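Local atomic coordinates of post-proline cleaving enzyme (Rickettsia typhi, PDB entry 4HVT), a protein that probably cleaves oligopeptides on the carboxyl side of proline as a serine peptidase of the prolyl oligopeptidase family. Residues Y240-A245 / Y267-Y272; I258-N263 / L281-I286; K391-N396 / T422-V427. One frame throughout, in Å; residues are numbered along the deposited sequence.

Contact 1 of 3, residues Y240-A245 / Y267-Y272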
loop_
_atom_site.group_PDB
_atom_site.type_symbol
_atom_site.label_atom_id
_atom_site.label_comp_id
_atom_site.label_asym_id
_atom_site.label_seq_id
_atom_site.Cartn_x
_atom_site.Cartn_y
_atom_site.Cartn_z
ATOM N N TYR A 240 6.454 -20.290 7.911
ATOM C CA TYR A 240 6.659 -18.822 8.042
ATOM C C TYR A 240 6.109 -18.118 6.789
ATOM O O TYR A 240 5.842 -18.748 5.784
ATOM C CB TYR A 240 8.137 -18.457 8.244
ATOM C CG TYR A 240 8.709 -18.646 9.613
ATOM C CD1 TYR A 240 8.289 -19.658 10.445
ATOM C CD2 TYR A 240 9.663 -17.767 10.102
ATOM C CE1 TYR A 240 8.843 -19.856 11.687
ATOM C CE2 TYR A 240 10.174 -17.913 11.360
ATOM C CZ TYR A 240 9.767 -18.974 12.160
ATOM O OH TYR A 240 10.317 -19.116 13.420
ATOM N N ILE A 241 5.915 -16.810 6.869
ATOM C CA ILE A 241 5.350 -16.059 5.737
ATOM C C ILE A 241 6.452 -15.692 4.751
ATOM O O ILE A 241 6.348 -16.005 3.545
ATOM C CB ILE A 241 4.617 -14.795 6.195
ATOM C CG1 ILE A 241 3.626 -15.134 7.337
ATOM C CG2 ILE A 241 3.865 -14.158 5.030
ATOM C CD1 ILE A 241 2.730 -16.349 7.103
ATOM N N TYR A 242 7.482 -14.969 5.242
ATOM C CA TYR A 242 8.542 -14.521 4.326
ATOM C C TYR A 242 9.809 -14.231 5.130
ATOM O O TYR A 242 9.754 -14.198 6.361
ATOM C CB TYR A 242 8.151 -13.304 3.483
ATOM C CG TYR A 242 7.937 -12.079 4.297
ATOM C CD1 TYR A 242 9.025 -11.330 4.770
ATOM C CD2 TYR A 242 6.653 -11.667 4.648
ATOM C CE1 TYR A 242 8.858 -10.215 5.573
ATOM C CE2 TYR A 242 6.476 -10.540 5.484
ATOM C CZ TYR A 242 7.576 -9.818 5.910
ATOM O OH TYR A 242 7.436 -8.755 6.794
ATOM N N VAL A 243 10.924 -14.063 4.399
ATOM C CA VAL A 243 12.159 -13.549 4.980
ATOM C C VAL A 243 12.685 -12.391 4.144
ATOM O O VAL A 243 12.592 -12.414 2.916
ATOM C CB VAL A 243 13.226 -14.635 5.136
ATOM C CG1 VAL A 243 13.777 -15.146 3.815
ATOM C CG2 VAL A 243 14.382 -14.098 5.951
ATOM N N SER A 244 13.196 -11.379 4.808
ATOM C CA SER A 244 13.712 -10.185 4.108
ATOM C C SER A 244 15.058 -9.790 4.706
ATOM O O SER A 244 15.358 -10.158 5.811
ATOM C CB SER A 244 12.741 -9.011 4.187
ATOM O OG SER A 244 12.630 -8.484 5.504
ATOM N N ALA A 245 15.828 -9.029 3.934
ATOM C CA ALA A 245 17.090 -8.430 4.377
ATOM C C ALA A 245 17.023 -6.972 4.016
ATOM O O ALA A 245 16.383 -6.579 3.051
ATOM C CB ALA A 245 18.281 -9.073 3.703
ATOM N N TYR A 267 2.274 -10.996 12.012
ATOM C CA TYR A 267 2.465 -10.005 13.106
ATOM C C TYR A 267 3.636 -10.284 14.010
ATOM O O TYR A 267 4.173 -9.354 14.634
ATOM C CB TYR A 267 1.182 -9.873 13.955
ATOM C CG TYR A 267 0.044 -9.308 13.130
ATOM C CD1 TYR A 267 0.014 -7.985 12.742
ATOM C CD2 TYR A 267 -0.970 -10.161 12.663
ATOM C CE1 TYR A 267 -1.004 -7.494 11.924
ATOM C CE2 TYR A 267 -1.987 -9.678 11.843
ATOM C CZ TYR A 267 -1.995 -8.336 11.482
ATOM O OH TYR A 267 -3.018 -7.871 10.639
ATOM N N ASN A 268 4.115 -11.530 14.064
ATOM C CA ASN A 268 5.268 -11.897 14.890
ATOM C C ASN A 268 6.469 -12.319 14.061
ATOM O O ASN A 268 6.303 -12.867 12.988
ATOM C CB ASN A 268 4.900 -13.052 15.848
ATOM C CG ASN A 268 3.839 -12.634 16.855
ATOM O OD1 ASN A 268 4.126 -11.930 17.837
ATOM N ND2 ASN A 268 2.632 -13.068 16.624
ATOM N N TYR A 269 7.667 -12.019 14.569
ATOM C CA TYR A 269 8.853 -12.147 13.830
ATOM C C TYR A 269 9.963 -12.783 14.646
ATOM O O TYR A 269 9.970 -12.661 15.887
ATOM C CB TYR A 269 9.350 -10.739 13.455
ATOM C CG TYR A 269 8.483 -9.922 12.566
ATOM C CD1 TYR A 269 7.341 -9.267 13.075
ATOM C CD2 TYR A 269 8.832 -9.718 11.242
ATOM C CE1 TYR A 269 6.584 -8.452 12.238
ATOM C CE2 TYR A 269 8.073 -8.931 10.416
ATOM C CZ TYR A 269 6.962 -8.287 10.930
ATOM O OH TYR A 269 6.204 -7.487 10.093
ATOM N N ASP A 270 10.927 -13.402 13.933
ATOM C CA ASP A 270 12.277 -13.649 14.406
ATOM C C ASP A 270 13.183 -12.711 13.632
ATOM O O ASP A 270 13.233 -12.787 12.435
ATOM C CB ASP A 270 12.774 -15.057 14.087
ATOM C CG ASP A 270 12.008 -16.124 14.782
ATOM O OD1 ASP A 270 11.500 -15.881 15.911
ATOM O OD2 ASP A 270 12.003 -17.225 14.211
ATOM N N ASN A 271 13.909 -11.847 14.326
ATOM C CA ASN A 271 14.767 -10.865 13.663
ATOM C C ASN A 271 16.226 -11.065 14.115
ATOM O O ASN A 271 16.500 -11.533 15.251
ATOM C CB ASN A 271 14.357 -9.432 14.010
ATOM C CG ASN A 271 13.002 -9.063 13.513
ATOM O OD1 ASN A 271 12.693 -9.310 12.395
ATOM N ND2 ASN A 271 12.217 -8.438 14.340
ATOM N N TYR A 272 17.154 -10.730 13.242
ATOM C CA TYR A 272 18.562 -10.940 13.480
ATOM C C TYR A 272 19.418 -9.777 12.937
ATOM O O TYR A 272 19.039 -9.083 12.029
ATOM C CB TYR A 272 19.095 -12.193 12.762
ATOM C CG TYR A 272 18.290 -13.447 13.041
ATOM C CD1 TYR A 272 17.071 -13.673 12.433
ATOM C CD2 TYR A 272 18.813 -14.402 13.878
ATOM C CE1 TYR A 272 16.366 -14.835 12.704
ATOM C CE2 TYR A 272 18.097 -15.550 14.153
ATOM C CZ TYR A 272 16.870 -15.717 13.551
ATOM O OH TYR A 272 16.148 -16.899 13.823
#
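The backbones carrying Tyr240 and Asp270 do not pair directly: their closest CA atoms, those of Tyr240 and Tyr269, are 9.1 Å apart, because strand 257-263 runs between strands 242-247 and 269-275. All three belong to one four-stranded antiparallel blade in the β-propeller domain of prolyl oligopeptidases. Side chains therefore have to reach over the middle strand, and they do so on both faces of the blade. On one face Tyr240 OH donates a hydrogen bond to Asp270 OD2 at 2.7 Å. The carboxylate receives it on its syn side, with the hydroxyl 31° out of the carboxylate plane. OD2 lies in the plane of the tyrosine ring, at its edge, and comes within 3.5 Å of CE2; ring and carboxylate planes are turned 54° against each other. Tyrosine suits this place because its long rigid ring carries a donor across the width of a strand, while the short aspartate offers an acceptor to meet it. The other carboxylate oxygen, Asp270 OD1, faces Lys285 NZ in a long, weak ion pair.

On the other face Tyr242 and Tyr269 reach toward one another. A classic beta bulge, in which Ile241 and Tyr242 both face Asn263, interrupts the regular alternation of side chains here, and Tyr242 comes out on the face opposite Tyr240. Its CG sits between the backbone N and the carbonyl carbon (chi1 65°), which raises the ring beside the middle strand. Tyr242 OH also has a weak hydrogen bond with Asn263 ND2. The approach between the two tyrosines is by van der Waals contact, with Tyr242 OH near the plane of the Tyr269 ring, 3.7 Å from CE2 at its edge.

Contact 2 of 3, residues I258-N263 / L281-I286; sequences IFISAN and LKLQKI
Ile260 and Leu283 meet on one face of a β-propeller blade, and Phe259 and Ile286 on the other. Strand 269-275 separates the two segments within the antiparallel sheet, so the CA atoms of Ile260 and Leu283 remain 9.0 Å apart and contact is left to the ends of side chains. The side chain of Ile260 shows how the gap is closed. Its CB points toward segment 281-286 but is still 4.9 Å from Leu283 CD1. There the chain branches. CG2 turns away along the sheet toward Val243 on strand 242-247, whereas CG1, anti to the carbonyl carbon (chi1 -69°), brings the chain hardly closer, 4.8 Å from Leu283 CD1. It is the extended second torsion (chi2 179°) that carries Ile260 CD1 to 3.7 Å from Leu283 CD1. Isoleucine suits this buried position because its two branches serve different neighbours. Leucine suits the outer strand because its fork can spread inward: Leu283 CG is anti to the backbone N, CD1 takes the contact with Ile260, and the side chain also packs on Tyr272 of the intervening strand and Phe234 of strand 231-235, in the preceding blade. The two side chains cross at about a right angle.

Since neighbouring residues of a strand alternate in direction, Phe259 extends from the other face, where it packs beside Asn271. The phenylalanine ring is long enough to reach past the strand between, and Ile286, buried like Ile260, comes to it by a single methyl. Nothing polar joins the two segments; both meetings are apolar. The Ile286 and Phe259 side chains cross at about a right angle, and Ile286 CD1 lies near the ring plane, at the edge, 3.7 Å from CE1 and 3.9 Å from CD1 of Phe259.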
loop_
_atom_site.group_PDB
_atom_site.type_symbol
_atom_site.label_atom_id
_atom_site.label_comp_id
_atom_site.label_asym_id
_atom_site.label_seq_id
_atom_site.Cartn_x
_atom_site.Cartn_y
_atom_site.Cartn_z
ATOM N N ILE A 258 23.334 -5.829 8.596
ATOM C CA ILE A 258 22.144 -6.186 7.886
ATOM C C ILE A 258 21.079 -6.696 8.846
ATOM O O ILE A 258 21.365 -7.550 9.717
ATOM C CB ILE A 258 22.478 -7.278 6.799
ATOM C CG1 ILE A 258 23.553 -6.784 5.795
ATOM C CG2 ILE A 258 21.207 -7.798 6.122
ATOM C CD1 ILE A 258 23.141 -5.670 4.882
ATOM N N PHE A 259 19.851 -6.169 8.687
ATOM C CA PHE A 259 18.703 -6.594 9.456
ATOM C C PHE A 259 18.028 -7.692 8.680
ATOM O O PHE A 259 17.544 -7.474 7.582
ATOM C CB PHE A 259 17.790 -5.375 9.650
ATOM C CG PHE A 259 16.491 -5.654 10.419
ATOM C CD1 PHE A 259 16.509 -5.949 11.777
ATOM C CD2 PHE A 259 15.298 -5.535 9.804
ATOM C CE1 PHE A 259 15.353 -6.161 12.493
ATOM C CE2 PHE A 259 14.119 -5.717 10.534
ATOM C CZ PHE A 259 14.136 -6.044 11.858
ATOM N N ILE A 260 17.958 -8.863 9.291
ATOM C CA ILE A 260 17.257 -10.026 8.689
ATOM C C ILE A 260 15.980 -10.193 9.445
ATOM O O ILE A 260 16.010 -10.277 10.667
ATOM C CB ILE A 260 18.094 -11.272 8.809
ATOM C CG1 ILE A 260 19.331 -11.114 7.873
ATOM C CG2 ILE A 260 17.286 -12.489 8.437
ATOM C CD1 ILE A 260 20.238 -12.309 7.944
ATOM N N SER A 261 14.854 -10.204 8.722
ATOM C CA SER A 261 13.553 -10.248 9.333
ATOM C C SER A 261 12.736 -11.426 8.760
ATOM O O SER A 261 12.430 -11.458 7.586
ATOM C CB SER A 261 12.863 -8.900 9.147
ATOM O OG SER A 261 11.579 -8.845 9.763
ATOM N N ALA A 262 12.434 -12.362 9.651
ATOM C CA ALA A 262 11.645 -13.560 9.342
ATOM C C ALA A 262 10.254 -13.381 9.945
ATOM O O ALA A 262 10.070 -13.427 11.137
ATOM C CB ALA A 262 12.295 -14.807 9.892
ATOM N N ASN A 263 9.298 -13.202 9.080
ATOM C CA ASN A 263 7.936 -12.939 9.494
ATOM C C ASN A 263 7.256 -14.329 9.648
ATOM O O ASN A 263 7.139 -15.078 8.669
ATOM C CB ASN A 263 7.250 -12.067 8.468
ATOM C CG ASN A 263 5.866 -11.645 8.933
ATOM O OD1 ASN A 263 5.156 -12.470 9.487
ATOM N ND2 ASN A 263 5.495 -10.401 8.753
ATOM N N LEU A 281 31.145 -14.571 8.751
ATOM C CA LEU A 281 29.863 -13.905 9.014
ATOM C C LEU A 281 29.332 -14.254 10.410
ATOM O O LEU A 281 29.626 -15.335 10.961
ATOM C CB LEU A 281 28.870 -14.270 7.919
ATOM C CG LEU A 281 29.267 -13.964 6.482
ATOM C CD1 LEU A 281 28.244 -14.531 5.511
ATOM C CD2 LEU A 281 29.395 -12.438 6.357
ATOM N N LYS A 282 28.559 -13.339 11.005
ATOM C CA LYS A 282 28.001 -13.526 12.322
ATOM C C LYS A 282 26.518 -13.234 12.264
ATOM O O LYS A 282 26.116 -12.181 11.726
ATOM C CB LYS A 282 28.657 -12.562 13.337
ATOM C CG LYS A 282 28.676 -13.162 14.747
ATOM C CD LYS A 282 29.302 -12.220 15.831
ATOM C CE LYS A 282 29.858 -10.899 15.333
ATOM N NZ LYS A 282 30.516 -10.136 16.450
ATOM N N LEU A 283 25.710 -14.156 12.764
ATOM C CA LEU A 283 24.274 -13.981 12.785
ATOM C C LEU A 283 23.801 -14.109 14.232
ATOM O O LEU A 283 23.982 -15.176 14.881
ATOM C CB LEU A 283 23.616 -15.065 11.945
ATOM C CG LEU A 283 22.108 -15.080 11.842
ATOM C CD1 LEU A 283 21.596 -13.945 10.959
ATOM C CD2 LEU A 283 21.677 -16.392 11.209
ATOM N N GLN A 284 23.192 -13.023 14.723
ATOM C CA GLN A 284 22.825 -12.934 16.118
ATOM C C GLN A 284 21.369 -12.501 16.283
ATOM O O GLN A 284 20.950 -11.550 15.670
ATOM C CB GLN A 284 23.732 -12.011 16.859
ATOM C CG GLN A 284 25.151 -12.547 16.961
ATOM C CD GLN A 284 26.047 -11.508 17.597
ATOM O OE1 GLN A 284 26.431 -10.486 16.966
ATOM N NE2 GLN A 284 26.319 -11.702 18.882
ATOM N N LYS A 285 20.652 -13.261 17.102
ATOM C CA LYS A 285 19.217 -13.088 17.266
ATOM C C LYS A 285 18.897 -11.861 18.089
ATOM O O LYS A 285 19.498 -11.623 19.137
ATOM C CB LYS A 285 18.597 -14.341 17.935
ATOM C CG LYS A 285 17.077 -14.399 17.854
ATOM C CD LYS A 285 16.588 -15.714 18.534
ATOM C CE LYS A 285 15.295 -16.207 17.929
ATOM N NZ LYS A 285 14.276 -15.118 17.941
ATOM N N ILE A 286 17.990 -11.026 17.564
ATOM C CA ILE A 286 17.529 -9.821 18.256
ATOM C C ILE A 286 16.508 -10.212 19.343
ATOM O O ILE A 286 15.595 -11.021 19.100
ATOM C CB ILE A 286 16.909 -8.824 17.242
ATOM C CG1 ILE A 286 18.014 -8.190 16.437
ATOM C CG2 ILE A 286 16.057 -7.779 17.945
ATOM C CD1 ILE A 286 17.522 -7.468 15.233
#

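Contact 3 of 3, residues K391-N396 / T422-V427; sequences KLPYQN and TIYLWV
A partly buried contact of mixed polar and apolar character joins Pro393 and Tyr394, in the loop that links two successive propeller blades, to Thr422 and Tyr424 of strand 422-426 in the second of those blades. Strand 410-415 is the neighbour of strand 422-426 in the sheet, and its Ile414 touches Pro393, Tyr394 and Tyr424. Tyr394 OH donates a hydrogen bond to the backbone oxygen of Pro420, just ahead of the strand, and Thr422 OG1 is 2.8 Å from the same Tyr394 OH. The hydroxyl at the end of a long ring is thus held among polar atoms at the start of the strand. Tyr394 CG lies anti to the carbonyl carbon (chi1 -82°), which sends the ring toward Thr422.

Both Thr422 OG1 and Tyr424 OH come to the edge of the Tyr394 ring, in its plane; Tyr424 OH is 3.6 Å from Tyr394 CE1. Threonine serves two roles here, for while its hydroxyl faces Tyr394, its CG2 methyl lies over one face of the Tyr424 ring, 3.5 Å above the plane and toward the rim. The Pro393 and Tyr424 side chains point at each other from opposite directions, Pro393 CG 3.8 Å from Tyr424 OH. Proline, with its restricted phi, fits the centre of an inverse gamma turn, which a weak bond from Tyr394 N to Leu392 O closes. The arrangement packs an inter-blade loop, bent by that turn, onto an inner strand of the following blade of the β-propeller.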
loop_
_atom_site.group_PDB
_atom_site.type_symbol
_atom_site.label_atom_id
_atom_site.label_comp_id
_atom_site.label_asym_id
_atom_site.label_seq_id
_atom_site.Cartn_x
_atom_site.Cartn_y
_atom_site.Cartn_z
ATOM N N LYS A 391 4.964 22.988 12.626
ATOM C CA LYS A 391 3.568 23.422 12.463
ATOM C C LYS A 391 3.158 23.142 11.017
ATOM O O LYS A 391 3.918 23.434 10.086
ATOM C CB LYS A 391 3.474 24.937 12.812
ATOM N N LEU A 392 2.049 22.462 10.825
ATOM C CA LEU A 392 1.563 22.143 9.482
ATOM C C LEU A 392 0.464 23.135 9.047
ATOM O O LEU A 392 -0.588 23.099 9.617
ATOM C CB LEU A 392 1.014 20.726 9.497
ATOM C CG LEU A 392 2.048 19.655 9.906
ATOM C CD1 LEU A 392 1.503 18.258 9.785
ATOM C CD2 LEU A 392 3.362 19.762 9.145
ATOM N N PRO A 393 0.709 23.961 8.028
ATOM C CA PRO A 393 -0.273 25.012 7.748
ATOM C C PRO A 393 -1.413 24.608 6.850
ATOM O O PRO A 393 -1.810 25.374 5.947
ATOM C CB PRO A 393 0.581 26.088 7.070
ATOM C CG PRO A 393 1.557 25.309 6.273
ATOM C CD PRO A 393 1.858 24.061 7.110
ATOM N N TYR A 394 -1.978 23.431 7.115
ATOM C CA TYR A 394 -3.253 23.012 6.543
ATOM C C TYR A 394 -4.221 22.574 7.697
ATOM O O TYR A 394 -3.780 21.973 8.708
ATOM C CB TYR A 394 -2.992 21.808 5.625
ATOM C CG TYR A 394 -2.501 22.006 4.190
ATOM C CD1 TYR A 394 -1.248 22.548 3.907
ATOM C CD2 TYR A 394 -3.236 21.491 3.121
ATOM C CE1 TYR A 394 -0.784 22.664 2.587
ATOM C CE2 TYR A 394 -2.797 21.631 1.798
ATOM C CZ TYR A 394 -1.560 22.196 1.542
ATOM O OH TYR A 394 -1.116 22.305 0.221
ATOM N N GLN A 395 -5.523 22.834 7.572
ATOM C CA GLN A 395 -6.513 22.138 8.415
ATOM C C GLN A 395 -6.611 20.667 8.008
ATOM O O GLN A 395 -6.458 20.342 6.838
ATOM C CB GLN A 395 -7.918 22.752 8.285
ATOM C CG GLN A 395 -8.023 24.171 8.827
ATOM C CD GLN A 395 -7.928 24.224 10.346
ATOM O OE1 GLN A 395 -7.098 24.950 10.909
ATOM N NE2 GLN A 395 -8.760 23.430 11.016
ATOM N N ASN A 396 -6.887 19.775 8.952
ATOM C CA ASN A 396 -6.963 18.342 8.616
ATOM C C ASN A 396 -5.737 17.854 7.802
ATOM O O ASN A 396 -5.814 17.024 6.900
ATOM C CB ASN A 396 -8.275 18.040 7.902
ATOM C CG ASN A 396 -9.433 17.834 8.878
ATOM O OD1 ASN A 396 -10.297 18.674 8.984
ATOM N ND2 ASN A 396 -9.412 16.732 9.627
ATOM N N THR A 422 1.140 20.606 -1.352
ATOM C CA THR A 422 2.273 21.499 -1.571
ATOM C C THR A 422 3.537 20.729 -1.235
ATOM O O THR A 422 3.568 19.940 -0.262
ATOM C CB THR A 422 2.193 22.746 -0.692
ATOM O OG1 THR A 422 1.048 23.535 -1.047
ATOM C CG2 THR A 422 3.446 23.659 -0.850
ATOM N N ILE A 423 4.585 20.929 -2.039
ATOM C CA ILE A 423 5.912 20.293 -1.745
ATOM C C ILE A 423 6.806 21.366 -1.165
ATOM O O ILE A 423 6.909 22.496 -1.712
ATOM C CB ILE A 423 6.600 19.731 -2.989
ATOM C CG1 ILE A 423 5.632 18.837 -3.794
ATOM C CG2 ILE A 423 7.884 18.954 -2.603
ATOM C CD1 ILE A 423 6.251 18.213 -5.034
ATOM N N TYR A 424 7.424 21.043 -0.025
ATOM C CA TYR A 424 8.320 21.909 0.664
ATOM C C TYR A 424 9.716 21.326 0.738
ATOM O O TYR A 424 9.846 20.109 0.844
ATOM C CB TYR A 424 7.840 22.180 2.076
ATOM C CG TYR A 424 6.445 22.645 2.246
ATOM C CD1 TYR A 424 5.376 21.760 2.184
ATOM C CD2 TYR A 424 6.163 23.993 2.520
ATOM C CE1 TYR A 424 4.083 22.208 2.389
ATOM C CE2 TYR A 424 4.896 24.413 2.709
ATOM C CZ TYR A 424 3.851 23.539 2.611
ATOM O OH TYR A 424 2.532 23.994 2.807
ATOM N N LEU A 425 10.736 22.186 0.639
ATOM C CA LEU A 425 12.094 21.806 0.836
ATOM C C LEU A 425 12.437 22.055 2.290
ATOM O O LEU A 425 12.289 23.159 2.810
ATOM C CB LEU A 425 13.022 22.620 -0.027
ATOM C CG LEU A 425 14.526 22.340 0.048
ATOM C CD1 LEU A 425 14.847 20.936 -0.490
ATOM C CD2 LEU A 425 15.269 23.408 -0.746
ATOM N N TRP A 426 12.929 21.024 2.957
ATOM C CA TRP A 426 13.527 21.209 4.271
ATOM C C TRP A 426 14.968 21.603 4.064
ATOM O O TRP A 426 15.758 20.835 3.550
ATOM C CB TRP A 426 13.432 19.891 5.066
ATOM C CG TRP A 426 14.063 19.906 6.444
ATOM C CD1 TRP A 426 15.293 19.358 6.774
ATOM C CD2 TRP A 426 13.514 20.417 7.669
ATOM N NE1 TRP A 426 15.525 19.502 8.131
ATOM C CE2 TRP A 426 14.476 20.165 8.699
ATOM C CE3 TRP A 426 12.332 21.094 8.001
ATOM C CZ2 TRP A 426 14.244 20.498 10.042
ATOM C CZ3 TRP A 426 12.109 21.443 9.316
ATOM C CH2 TRP A 426 13.075 21.143 10.337
ATOM N N VAL A 427 15.303 22.801 4.509
ATOM C CA VAL A 427 16.614 23.384 4.277
ATOM C C VAL A 427 17.504 23.180 5.483
ATOM O O VAL A 427 17.071 22.757 6.572
ATOM C CB VAL A 427 16.542 24.864 3.847
ATOM C CG1 VAL A 427 15.806 24.938 2.520
ATOM C CG2 VAL A 427 15.854 25.691 4.889
#

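In the fold
Contacts 1 and 2 share one blade, their centres 9 Å apart, and their segments alternate along the chain, so that together they take in all four strands. Probable backbone hydrogen bonds join them: Ile241 N lies 2.8 Å from Asn263 O, and Asn271 O 2.8 Å from Ile286 N. Contact 3 lies where the loop 391-396 meets the last blade, its centre 36 Å from contact 1 and 37 Å from contact 2. The probable Ser-His-Asp triad lies in the α/β-hydrolase domain, outside all three. Contacts 1 and 3 both reach that domain, Tyr267 hydrogen-bonding Glu610 and Asn396 Gln451. An ethanediol, probably from the crystallisation liquor, lies about 4 Å from the Tyr424 side chain.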